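Leucine aminopeptidase (Fimbriiglobus ruber, PDB 7D1B) probably cyclises N-terminal glutaminyl residues of peptides, as a zinc-binding glutaminyl cyclase built on the M28 aminopeptidase fold. Local coordinates at residues L49-Q59 with P315-V324; Q95-S103 with E200-F211. All coordinates share one frame; numbering follows the deposited sequence. Where two conformers were deposited one is given.

Contact 1: L49-Q59 with P315-V324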
loop_
_atom_site.group_PDB
_atom_site.type_symbol
_atom_site.label_atom_id
_atom_site.label_comp_id
_atom_site.label_asym_id
_atom_site.label_seq_id
_atom_site.Cartn_x
_atom_site.Cartn_y
_atom_site.Cartn_z
ATOM N N LEU A 49 -13.179 8.483 10.346
ATOM C CA LEU A 49 -12.351 7.294 10.424
ATOM C C LEU A 49 -12.068 6.973 11.882
ATOM O O LEU A 49 -11.841 7.868 12.701
ATOM C CB LEU A 49 -11.045 7.536 9.659
ATOM C CG LEU A 49 -11.152 8.058 8.215
ATOM C CD1 LEU A 49 -9.766 8.011 7.570
ATOM C CD2 LEU A 49 -12.156 7.352 7.348
ATOM N N ASP A 50 -12.097 5.687 12.214
ATOM C CA ASP A 50 -12.003 5.265 13.599
ATOM C C ASP A 50 -10.579 4.794 13.876
ATOM O O ASP A 50 -10.168 3.741 13.361
ATOM C CB ASP A 50 -13.017 4.149 13.828
ATOM C CG ASP A 50 -13.070 3.677 15.261
ATOM O OD1 ASP A 50 -12.056 3.727 15.968
ATOM O OD2 ASP A 50 -14.149 3.215 15.662
ATOM N N PRO A 51 -9.791 5.538 14.655
ATOM C CA PRO A 51 -8.375 5.154 14.841
ATOM C C PRO A 51 -8.203 3.839 15.581
ATOM O O PRO A 51 -7.274 3.072 15.287
ATOM C CB PRO A 51 -7.789 6.341 15.621
ATOM C CG PRO A 51 -9.001 6.916 16.391
ATOM C CD PRO A 51 -10.168 6.741 15.430
ATOM N N ASP A 52 -9.078 3.559 16.551
ATOM C CA ASP A 52 -8.971 2.314 17.299
ATOM C C ASP A 52 -9.325 1.127 16.424
ATOM O O ASP A 52 -8.679 0.077 16.498
ATOM C CB ASP A 52 -9.860 2.383 18.535
ATOM C CG ASP A 52 -9.433 3.479 19.471
ATOM O OD1 ASP A 52 -8.210 3.621 19.694
ATOM O OD2 ASP A 52 -10.304 4.222 19.945
ATOM N N ARG A 53 -10.346 1.276 15.577
ATOM C CA ARG A 53 -10.711 0.202 14.664
ATOM C C ARG A 53 -9.597 -0.052 13.655
ATOM O O ARG A 53 -9.276 -1.208 13.345
ATOM C CB ARG A 53 -12.039 0.546 13.991
ATOM C CG ARG A 53 -12.575 -0.576 13.133
ATOM C CD ARG A 53 -14.028 -0.346 12.721
ATOM N NE ARG A 53 -14.142 0.893 11.954
ATOM C CZ ARG A 53 -15.289 1.455 11.603
ATOM N NH1 ARG A 53 -16.434 0.888 11.953
ATOM N NH2 ARG A 53 -15.290 2.584 10.908
ATOM N N ALA A 54 -8.977 1.018 13.149
ATOM C CA ALA A 54 -7.875 0.851 12.209
ATOM C C ALA A 54 -6.734 0.047 12.830
ATOM O O ALA A 54 -6.177 -0.870 12.193
ATOM C CB ALA A 54 -7.409 2.231 11.738
ATOM N N VAL A 55 -6.367 0.367 14.082
ATOM C CA VAL A 55 -5.306 -0.399 14.737
ATOM C C VAL A 55 -5.747 -1.839 14.975
ATOM O O VAL A 55 -4.943 -2.778 14.843
ATOM C CB VAL A 55 -4.852 0.291 16.034
ATOM C CG1 VAL A 55 -3.905 -0.603 16.811
ATOM C CG2 VAL A 55 -4.199 1.615 15.708
ATOM N N LYS A 56 -7.024 -2.037 15.330
ATOM C CA LYS A 56 -7.543 -3.387 15.522
ATOM C C LYS A 56 -7.393 -4.215 14.257
ATOM O O LYS A 56 -7.117 -5.413 14.330
ATOM C CB LYS A 56 -9.004 -3.337 15.973
ATOM C CG LYS A 56 -9.699 -4.692 16.096
ATOM C CD LYS A 56 -11.206 -4.544 16.360
ATOM C CE LYS A 56 -11.958 -4.147 15.089
ATOM N NZ LYS A 56 -13.430 -3.978 15.280
ATOM N N TYR A 57 -7.582 -3.604 13.087
ATOM C CA TYR A 57 -7.385 -4.351 11.845
ATOM C C TYR A 57 -5.917 -4.727 11.644
ATOM O O TYR A 57 -5.623 -5.821 11.145
ATOM C CB TYR A 57 -7.945 -3.575 10.648
ATOM C CG TYR A 57 -9.450 -3.486 10.624
ATOM C CD1 TYR A 57 -10.230 -4.558 11.024
ATOM C CD2 TYR A 57 -10.088 -2.334 10.188
ATOM C CE1 TYR A 57 -11.607 -4.487 10.988
ATOM C CE2 TYR A 57 -11.466 -2.250 10.144
ATOM C CZ TYR A 57 -12.225 -3.323 10.559
ATOM O OH TYR A 57 -13.604 -3.259 10.533
ATOM N N VAL A 58 -4.979 -3.845 12.027
ATOM C CA VAL A 58 -3.569 -4.260 12.000
ATOM C C VAL A 58 -3.366 -5.486 12.883
ATOM O O VAL A 58 -2.715 -6.465 12.491
ATOM C CB VAL A 58 -2.619 -3.127 12.424
ATOM C CG1 VAL A 58 -1.181 -3.646 12.424
ATOM C CG2 VAL A 58 -2.752 -1.928 11.505
ATOM N N GLN A 59 -3.887 -5.425 14.114
ATOM C CA GLN A 59 -3.726 -6.542 15.039
ATOM C C GLN A 59 -4.346 -7.813 14.472
ATOM O O GLN A 59 -3.779 -8.901 14.606
ATOM C CB GLN A 59 -4.369 -6.188 16.377
ATOM C CG GLN A 59 -4.129 -7.238 17.452
ATOM C CD GLN A 59 -2.689 -7.235 17.920
ATOM O OE1 GLN A 59 -2.189 -6.210 18.389
ATOM N NE2 GLN A 59 -2.009 -8.370 17.781
ATOM N N PRO A 315 2.189 -4.584 16.071
ATOM C CA PRO A 315 1.042 -3.654 16.088
ATOM C C PRO A 315 1.165 -2.511 17.081
ATOM O O PRO A 315 0.576 -1.446 16.845
ATOM C CB PRO A 315 -0.149 -4.573 16.395
ATOM C CG PRO A 315 0.260 -5.862 15.757
ATOM C CD PRO A 315 1.733 -5.988 16.082
ATOM N N ASP A 316 1.897 -2.682 18.189
ATOM C CA ASP A 316 2.042 -1.584 19.141
ATOM C C ASP A 316 2.848 -0.414 18.587
ATOM O O ASP A 316 2.875 0.650 19.217
ATOM C CB ASP A 316 2.735 -2.087 20.395
ATOM C CG ASP A 316 4.040 -2.752 20.077
ATOM O OD1 ASP A 316 4.014 -3.924 19.647
ATOM O OD2 ASP A 316 5.083 -2.084 20.191
ATOM N N LYS A 317 3.471 -0.566 17.420
ATOM C CA LYS A 317 4.167 0.550 16.789
ATOM C C LYS A 317 3.247 1.409 15.935
ATOM O O LYS A 317 3.678 2.454 15.439
ATOM C CB LYS A 317 5.319 0.043 15.914
ATOM C CG LYS A 317 6.295 -0.885 16.630
ATOM C CD LYS A 317 6.891 -0.253 17.899
ATOM C CE LYS A 317 7.965 -1.138 18.533
ATOM N NZ LYS A 317 7.438 -2.483 18.876
ATOM N N ILE A 318 2.013 0.993 15.735
ATOM C CA ILE A 318 1.098 1.702 14.848
ATOM C C ILE A 318 0.357 2.778 15.629
ATOM O O ILE A 318 -0.138 2.525 16.730
ATOM C CB ILE A 318 0.096 0.723 14.221
ATOM C CG1 ILE A 318 0.826 -0.417 13.504
ATOM C CG2 ILE A 318 -0.865 1.471 13.296
ATOM C CD1 ILE A 318 1.816 0.044 12.434
ATOM N N SER A 319 0.269 3.974 15.063
ATOM C CA SER A 319 -0.534 5.051 15.626
ATOM C C SER A 319 -1.873 5.131 14.888
ATOM O O SER A 319 -1.908 5.377 13.676
ATOM C CB SER A 319 0.219 6.370 15.484
ATOM O OG SER A 319 -0.683 7.452 15.618
ATOM N N GLY A 320 -2.976 4.963 15.615
ATOM C CA GLY A 320 -4.279 5.126 14.989
ATOM C C GLY A 320 -4.501 6.521 14.439
ATOM O O GLY A 320 -5.109 6.685 13.384
ATOM N N LYS A 321 -4.011 7.545 15.148
ATOM C CA LYS A 321 -4.143 8.909 14.650
ATOM C C LYS A 321 -3.389 9.087 13.339
ATOM O O LYS A 321 -3.878 9.741 12.414
ATOM C CB LYS A 321 -3.644 9.907 15.692
ATOM C CG LYS A 321 -3.320 11.305 15.109
ATOM C CD LYS A 321 -4.474 12.266 14.863
ATOM C CE LYS A 321 -3.909 13.586 14.352
ATOM N NZ LYS A 321 -4.900 14.350 13.575
ATOM N N GLN A 322 -2.198 8.502 13.236
ATOM C CA GLN A 322 -1.448 8.573 11.989
ATOM C C GLN A 322 -2.201 7.877 10.861
ATOM O O GLN A 322 -2.264 8.393 9.729
ATOM C CB GLN A 322 -0.070 7.956 12.204
ATOM C CG GLN A 322 0.818 7.905 10.968
ATOM C CD GLN A 322 1.138 9.268 10.373
ATOM O OE1 GLN A 322 1.044 10.309 11.040
ATOM N NE2 GLN A 322 1.527 9.276 9.106
ATOM N N MET A 323 -2.812 6.721 11.152
ATOM C CA MET A 323 -3.607 6.036 10.139
ATOM C C MET A 323 -4.769 6.905 9.675
ATOM O O MET A 323 -5.044 6.994 8.479
ATOM C CB MET A 323 -4.125 4.710 10.688
ATOM C CG MET A 323 -3.029 3.735 10.966
ATOM S SD MET A 323 -3.522 2.063 11.310
ATOM C CE MET A 323 -4.181 1.473 9.752
ATOM N N VAL A 324 -5.476 7.537 10.616
ATOM C CA VAL A 324 -6.618 8.383 10.276
ATOM C C VAL A 324 -6.175 9.569 9.428
ATOM O O VAL A 324 -6.842 9.934 8.450
ATOM C CB VAL A 324 -7.350 8.832 11.561
ATOM C CG1 VAL A 324 -8.281 10.020 11.275
ATOM C CG2 VAL A 324 -8.111 7.663 12.190
#
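Two helix starts meet at the zinc-peptidase fold's periphery, where Pro-51 and Val-55 of helix 51-63 sit against Gly-320, the first residue of helix 320-336. The short helical segments cross at 102° with axes 8.2 Å apart, and the absence of a side chain on Gly-320 permits that closeness: a beta carbon there would collide with the carbonyl oxygen of Pro-51. Pro-51 CB instead lies 3.5 Å from Gly-320 C, while Val-55 CG2 touches the glycine's N and CA. Proline suits the first turn of a helix, where no N-H is needed for an intrahelical bond. Just before it, Asp-50 caps the helix, OD1 accepting from Arg-53 N from above the carboxylate plane at 3.0 Å; Ser-319 OG caps helix 320-336 by accepting from Gln-322 N.

Val-324 reaches back with CG2, which lies 3.7 Å from Pro-51 CA, and also meets Leu-49 CB. Deeper in, in the conformer given, Met-323 SD lies 3.9 Å from Ala-54 CB, a methyl small enough to leave room for the thioether, and the bend at chi3 (68°) turns CE against the same methyl. Val-58 divides its branches, CG2 toward that sulfur and CG1 toward Ile-318 CG1 at 4.0 Å. At the far end the side chains of Gln-59 and Pro-315 cross at about a right angle, with Gln-59 OE1 3.3 Å from Pro-315 CB, while Gln-59 NE2 bonds to Asp-63.

The interface is thus mostly apolar and held by close fit, and the polar caps serve each helix separately.

Contact 2: Q95-S103 with E200-F211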
loop_
_atom_site.group_PDB
_atom_site.type_symbol
_atom_site.label_atom_id
_atom_site.label_comp_id
_atom_site.label_asym_id
_atom_site.label_seq_id
_atom_site.Cartn_x
_atom_site.Cartn_y
_atom_site.Cartn_z
ATOM N N GLN A 95 -6.116 -11.466 -9.053
ATOM C CA GLN A 95 -5.193 -11.640 -10.173
ATOM C C GLN A 95 -4.226 -12.730 -9.752
ATOM O O GLN A 95 -3.292 -12.476 -8.987
ATOM C CB GLN A 95 -4.402 -10.384 -10.512
ATOM C CG GLN A 95 -5.172 -9.159 -10.806
ATOM C CD GLN A 95 -4.265 -8.044 -11.340
ATOM O OE1 GLN A 95 -3.105 -7.860 -10.901
ATOM N NE2 GLN A 95 -4.787 -7.301 -12.312
ATOM N N GLU A 96 -4.459 -13.944 -10.237
ATOM C CA GLU A 96 -3.663 -15.098 -9.856
ATOM C C GLU A 96 -2.571 -15.329 -10.888
ATOM O O GLU A 96 -2.821 -15.262 -12.093
ATOM C CB GLU A 96 -4.561 -16.336 -9.781
ATOM C CG GLU A 96 -5.669 -16.226 -8.729
ATOM C CD GLU A 96 -6.579 -17.438 -8.684
ATOM O OE1 GLU A 96 -6.514 -18.300 -9.594
ATOM O OE2 GLU A 96 -7.364 -17.529 -7.720
ATOM N N PHE A 97 -1.365 -15.632 -10.418
ATOM C CA PHE A 97 -0.248 -15.894 -11.317
ATOM C C PHE A 97 0.791 -16.717 -10.568
ATOM O O PHE A 97 0.682 -16.931 -9.365
ATOM C CB PHE A 97 0.322 -14.600 -11.920
ATOM C CG PHE A 97 0.889 -13.623 -10.909
ATOM C CD1 PHE A 97 0.061 -12.814 -10.140
ATOM C CD2 PHE A 97 2.267 -13.485 -10.770
ATOM C CE1 PHE A 97 0.613 -11.906 -9.231
ATOM C CE2 PHE A 97 2.819 -12.581 -9.883
ATOM C CZ PHE A 97 2.003 -11.792 -9.114
ATOM N N LYS A 98 1.787 -17.212 -11.300
ATOM C CA LYS A 98 2.866 -17.990 -10.706
ATOM C C LYS A 98 4.191 -17.380 -11.104
ATOM O O LYS A 98 4.343 -16.872 -12.217
ATOM C CB LYS A 98 2.867 -19.446 -11.201
ATOM C CG LYS A 98 1.651 -20.237 -10.778
ATOM C CD LYS A 98 1.719 -21.649 -11.342
ATOM C CE LYS A 98 0.382 -22.365 -11.245
ATOM N NZ LYS A 98 0.094 -22.843 -9.863
ATOM N N VAL A 99 5.160 -17.441 -10.191
ATOM C CA VAL A 99 6.510 -16.982 -10.500
ATOM C C VAL A 99 7.498 -17.974 -9.911
ATOM O O VAL A 99 7.146 -18.820 -9.096
ATOM C CB VAL A 99 6.811 -15.558 -9.972
ATOM C CG1 VAL A 99 5.818 -14.563 -10.526
ATOM C CG2 VAL A 99 6.809 -15.522 -8.451
ATOM N N ARG A 100 8.753 -17.849 -10.326
ATOM C CA ARG A 100 9.861 -18.569 -9.705
ATOM C C ARG A 100 10.772 -17.535 -9.056
ATOM O O ARG A 100 11.380 -16.716 -9.748
ATOM C CB ARG A 100 10.649 -19.390 -10.732
ATOM C CG ARG A 100 11.719 -20.228 -10.063
ATOM C CD ARG A 100 12.641 -20.933 -11.058
ATOM N NE ARG A 100 13.450 -20.007 -11.863
ATOM C CZ ARG A 100 14.554 -19.399 -11.436
ATOM N NH1 ARG A 100 14.983 -19.577 -10.181
ATOM N NH2 ARG A 100 15.233 -18.613 -12.263
ATOM N N GLN A 101 10.878 -17.574 -7.734
ATOM C CA GLN A 101 11.823 -16.680 -7.076
ATOM C C GLN A 101 13.249 -17.143 -7.394
ATOM O O GLN A 101 13.499 -18.329 -7.606
ATOM C CB GLN A 101 11.538 -16.662 -5.576
ATOM C CG GLN A 101 12.409 -15.734 -4.727
ATOM C CD GLN A 101 12.431 -14.291 -5.214
ATOM O OE1 GLN A 101 13.065 -13.975 -6.220
ATOM N NE2 GLN A 101 11.735 -13.403 -4.503
ATOM N N ARG A 102 14.194 -16.195 -7.450
ATOM C CA ARG A 102 15.517 -16.467 -8.010
ATOM C C ARG A 102 16.211 -17.630 -7.325
ATOM O O ARG A 102 16.847 -18.452 -7.992
ATOM C CB ARG A 102 16.406 -15.236 -7.907
ATOM C CG ARG A 102 15.952 -14.049 -8.745
ATOM C CD ARG A 102 16.925 -12.898 -8.550
ATOM N NE ARG A 102 16.540 -11.731 -9.327
ATOM C CZ ARG A 102 16.716 -10.477 -8.919
ATOM N NH1 ARG A 102 17.246 -10.219 -7.730
ATOM N NH2 ARG A 102 16.327 -9.484 -9.697
ATOM N N SER A 103 16.122 -17.710 -5.996
ATOM C CA SER A 103 16.840 -18.698 -5.206
ATOM C C SER A 103 16.156 -20.053 -5.193
ATOM O O SER A 103 16.711 -20.985 -4.605
ATOM C CB SER A 103 16.983 -18.191 -3.763
ATOM O OG SER A 103 15.703 -18.040 -3.156
ATOM N N GLU A 200 23.181 -9.973 -5.206
ATOM C CA GLU A 200 21.910 -9.244 -5.234
ATOM C C GLU A 200 20.793 -9.911 -4.428
ATOM O O GLU A 200 19.971 -9.214 -3.821
ATOM C CB GLU A 200 21.460 -9.047 -6.684
ATOM C CG GLU A 200 20.125 -8.320 -6.855
ATOM C CD GLU A 200 19.981 -7.105 -5.950
ATOM O OE1 GLU A 200 20.869 -6.223 -5.979
ATOM O OE2 GLU A 200 18.975 -7.033 -5.209
ATOM N N GLY A 201 20.746 -11.232 -4.389
ATOM C CA GLY A 201 19.690 -11.907 -3.669
ATOM C C GLY A 201 18.417 -11.997 -4.497
ATOM O O GLY A 201 18.398 -11.843 -5.733
ATOM N N ASP A 202 17.329 -12.290 -3.794
ATOM C CA ASP A 202 16.018 -12.482 -4.396
ATOM C C ASP A 202 15.381 -11.210 -4.956
ATOM O O ASP A 202 15.742 -10.076 -4.604
ATOM C CB ASP A 202 15.116 -13.246 -3.440
ATOM C CG ASP A 202 15.399 -14.732 -3.424
ATOM O OD1 ASP A 202 16.013 -15.241 -4.394
ATOM O OD2 ASP A 202 15.009 -15.391 -2.434
ATOM N N LYS A 203 14.395 -11.424 -5.831
ATOM C CA LYS A 203 13.717 -10.380 -6.589
ATOM C C LYS A 203 12.518 -9.810 -5.841
ATOM O O LYS A 203 11.767 -10.545 -5.197
ATOM C CB LYS A 203 13.241 -10.995 -7.911
ATOM C CG LYS A 203 12.463 -10.041 -8.792
ATOM C CD LYS A 203 12.186 -10.623 -10.180
ATOM C CE LYS A 203 11.050 -9.862 -10.892
ATOM N NZ LYS A 203 11.319 -8.396 -11.026
ATOM N N TYR A 204 12.315 -8.505 -5.996
ATOM C CA TYR A 204 11.201 -7.751 -5.432
ATOM C C TYR A 204 10.139 -7.473 -6.494
ATOM O O TYR A 204 10.399 -7.521 -7.700
ATOM C CB TYR A 204 11.718 -6.406 -4.903
ATOM C CG TYR A 204 12.545 -6.485 -3.658
ATOM C CD1 TYR A 204 13.850 -6.964 -3.679
ATOM C CD2 TYR A 204 12.034 -6.011 -2.451
ATOM C CE1 TYR A 204 14.616 -7.002 -2.511
ATOM C CE2 TYR A 204 12.776 -6.047 -1.292
ATOM C CZ TYR A 204 14.069 -6.530 -1.324
ATOM O OH TYR A 204 14.775 -6.537 -0.142
ATOM N N PHE A 205 8.934 -7.145 -6.020
ATOM C CA PHE A 205 7.918 -6.460 -6.826
ATOM C C PHE A 205 7.181 -7.347 -7.827
ATOM O O PHE A 205 6.690 -6.845 -8.846
ATOM C CB PHE A 205 8.449 -5.189 -7.530
ATOM C CG PHE A 205 9.276 -4.323 -6.633
ATOM C CD1 PHE A 205 8.807 -3.958 -5.368
ATOM C CD2 PHE A 205 10.539 -3.901 -7.023
ATOM C CE1 PHE A 205 9.589 -3.201 -4.519
ATOM C CE2 PHE A 205 11.333 -3.127 -6.179
ATOM C CZ PHE A 205 10.866 -2.790 -4.928
ATOM N N PHE A 206 7.006 -8.640 -7.537
ATOM C CA PHE A 206 6.284 -9.487 -8.487
ATOM C C PHE A 206 4.860 -9.001 -8.721
ATOM O O PHE A 206 4.382 -8.984 -9.862
ATOM C CB PHE A 206 6.246 -10.926 -7.997
ATOM C CG PHE A 206 7.550 -11.659 -8.113
ATOM C CD1 PHE A 206 8.074 -11.984 -9.363
ATOM C CD2 PHE A 206 8.222 -12.085 -6.972
ATOM C CE1 PHE A 206 9.269 -12.711 -9.470
ATOM C CE2 PHE A 206 9.400 -12.814 -7.081
ATOM C CZ PHE A 206 9.912 -13.122 -8.322
ATOM N N GLY A 207 4.153 -8.633 -7.650
ATOM C CA GLY A 207 2.747 -8.267 -7.778
ATOM C C GLY A 207 2.525 -6.955 -8.503
ATOM O O GLY A 207 1.659 -6.860 -9.377
ATOM N N SER A 208 3.299 -5.913 -8.155
ATOM C CA SER A 208 3.113 -4.653 -8.857
ATOM C C SER A 208 3.536 -4.757 -10.319
ATOM O O SER A 208 2.896 -4.165 -11.193
ATOM C CB SER A 208 3.800 -3.501 -8.125
ATOM O OG SER A 208 5.191 -3.734 -7.933
ATOM N N GLU A 209 4.605 -5.512 -10.610
ATOM C CA GLU A 209 4.997 -5.706 -12.005
ATOM C C GLU A 209 3.910 -6.445 -12.767
ATOM O O GLU A 209 3.583 -6.072 -13.902
ATOM C CB GLU A 209 6.345 -6.415 -12.091
ATOM C CG GLU A 209 7.444 -5.469 -11.643
ATOM C CD GLU A 209 8.825 -6.074 -11.604
ATOM O OE1 GLU A 209 8.999 -7.218 -12.058
ATOM O OE2 GLU A 209 9.747 -5.380 -11.125
ATOM N N HIS A 210 3.311 -7.474 -12.150
ATOM C CA HIS A 210 2.245 -8.218 -12.811
ATOM C C HIS A 210 1.055 -7.311 -13.098
ATOM O O HIS A 210 0.504 -7.307 -14.208
ATOM C CB HIS A 210 1.816 -9.399 -11.945
ATOM C CG HIS A 210 0.757 -10.239 -12.579
ATOM N ND1 HIS A 210 1.052 -11.214 -13.504
ATOM C CD2 HIS A 210 -0.590 -10.246 -12.432
ATOM C CE1 HIS A 210 -0.070 -11.784 -13.903
ATOM N NE2 HIS A 210 -1.081 -11.213 -13.277
ATOM N N PHE A 211 0.647 -6.530 -12.103
ATOM C CA PHE A 211 -0.486 -5.635 -12.266
ATOM C C PHE A 211 -0.209 -4.616 -13.360
ATOM O O PHE A 211 -1.057 -4.371 -14.227
ATOM C CB PHE A 211 -0.739 -4.930 -10.935
ATOM C CG PHE A 211 -1.883 -3.949 -10.985
ATOM C CD1 PHE A 211 -3.177 -4.354 -10.710
ATOM C CD2 PHE A 211 -1.659 -2.624 -11.328
ATOM C CE1 PHE A 211 -4.236 -3.437 -10.783
ATOM C CE2 PHE A 211 -2.705 -1.697 -11.388
ATOM C CZ PHE A 211 -3.997 -2.120 -11.121
HETATM O O HOH W 1 -3.606 -5.532 -14.196
HETATM O O HOH W 2 -3.452 -12.758 -13.407
#
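Gln-101 and Asp-202 lie face to face, amide and carboxylate planes only 7° apart, and each ties the two segments together. An amide suits the first place because it offers an acceptor and a donor to the N-H and C=O of one residue: Gln-101 OE1 accepts from Lys-203 N at 2.9 Å, above the carbonyl plane, and NE2 gives an almost straight bond (175°) to a lone pair of Lys-203 O. OE1 also takes Arg-102 N in its plane, and NE2 has a second acceptor in Tyr-189 O. The bend at chi2 turns this buried amide so that both its ends meet the Lys-203 backbone; a leucine in its place would probably leave Lys-203 N and O without these partners. Asp-202, with two acceptor oxygens, receives Ser-103 N on OD1 and Ser-103 OG on the syn lone pair of OD2 (2.8 Å); OD2 also accepts from Leu-191 N and Asp-192 N. The extended Arg-102 lays its guanidinium over Lys-203 CB and donates NH1 to Gly-201 O, 2.8 Å away.

Farther along, Val-99 CG2 sits over the centre of the Phe-206 ring. Flat Phe-97 and His-210 suit the place where strand meets helix, their nearly parallel rings forming an offset stack. One water links His-210 NE2 to Glu-96 O; another joins Gln-95 NE2 to Phe-211 O, while Gln-95 OE1 accepts from Asn-112.

Helix 206-218 thus lies across the outermost strand 91-99, at 116° between the short segments, with strand 108-117 beside that strand and helix 287-292 meeting Phe-211 through Leu-290.

In the fold
Contacts 1 and 2 lie on opposite sides of the chain's centre, their own centres 29 Å apart and their nearest atoms about 19 Å apart. Along the chain contact 2 is nested inside the loop that contact 1 closes: helix 51-63 comes first, then strand 91-99, helix 206-218 and finally helix 320-336. Contact 2 covers an outer strand of the mixed six-stranded sheet, whereas contact 1 joins the first and last helices, with helix 153-167 touching Tyr-57, Val-58 and Ile-318. The zinc, held by Asp-155, Glu-188 and His-309, lies about 12 Å from the side chains of Ile-318 and Gln-101, so both contacts approach the metal site without touching the ion.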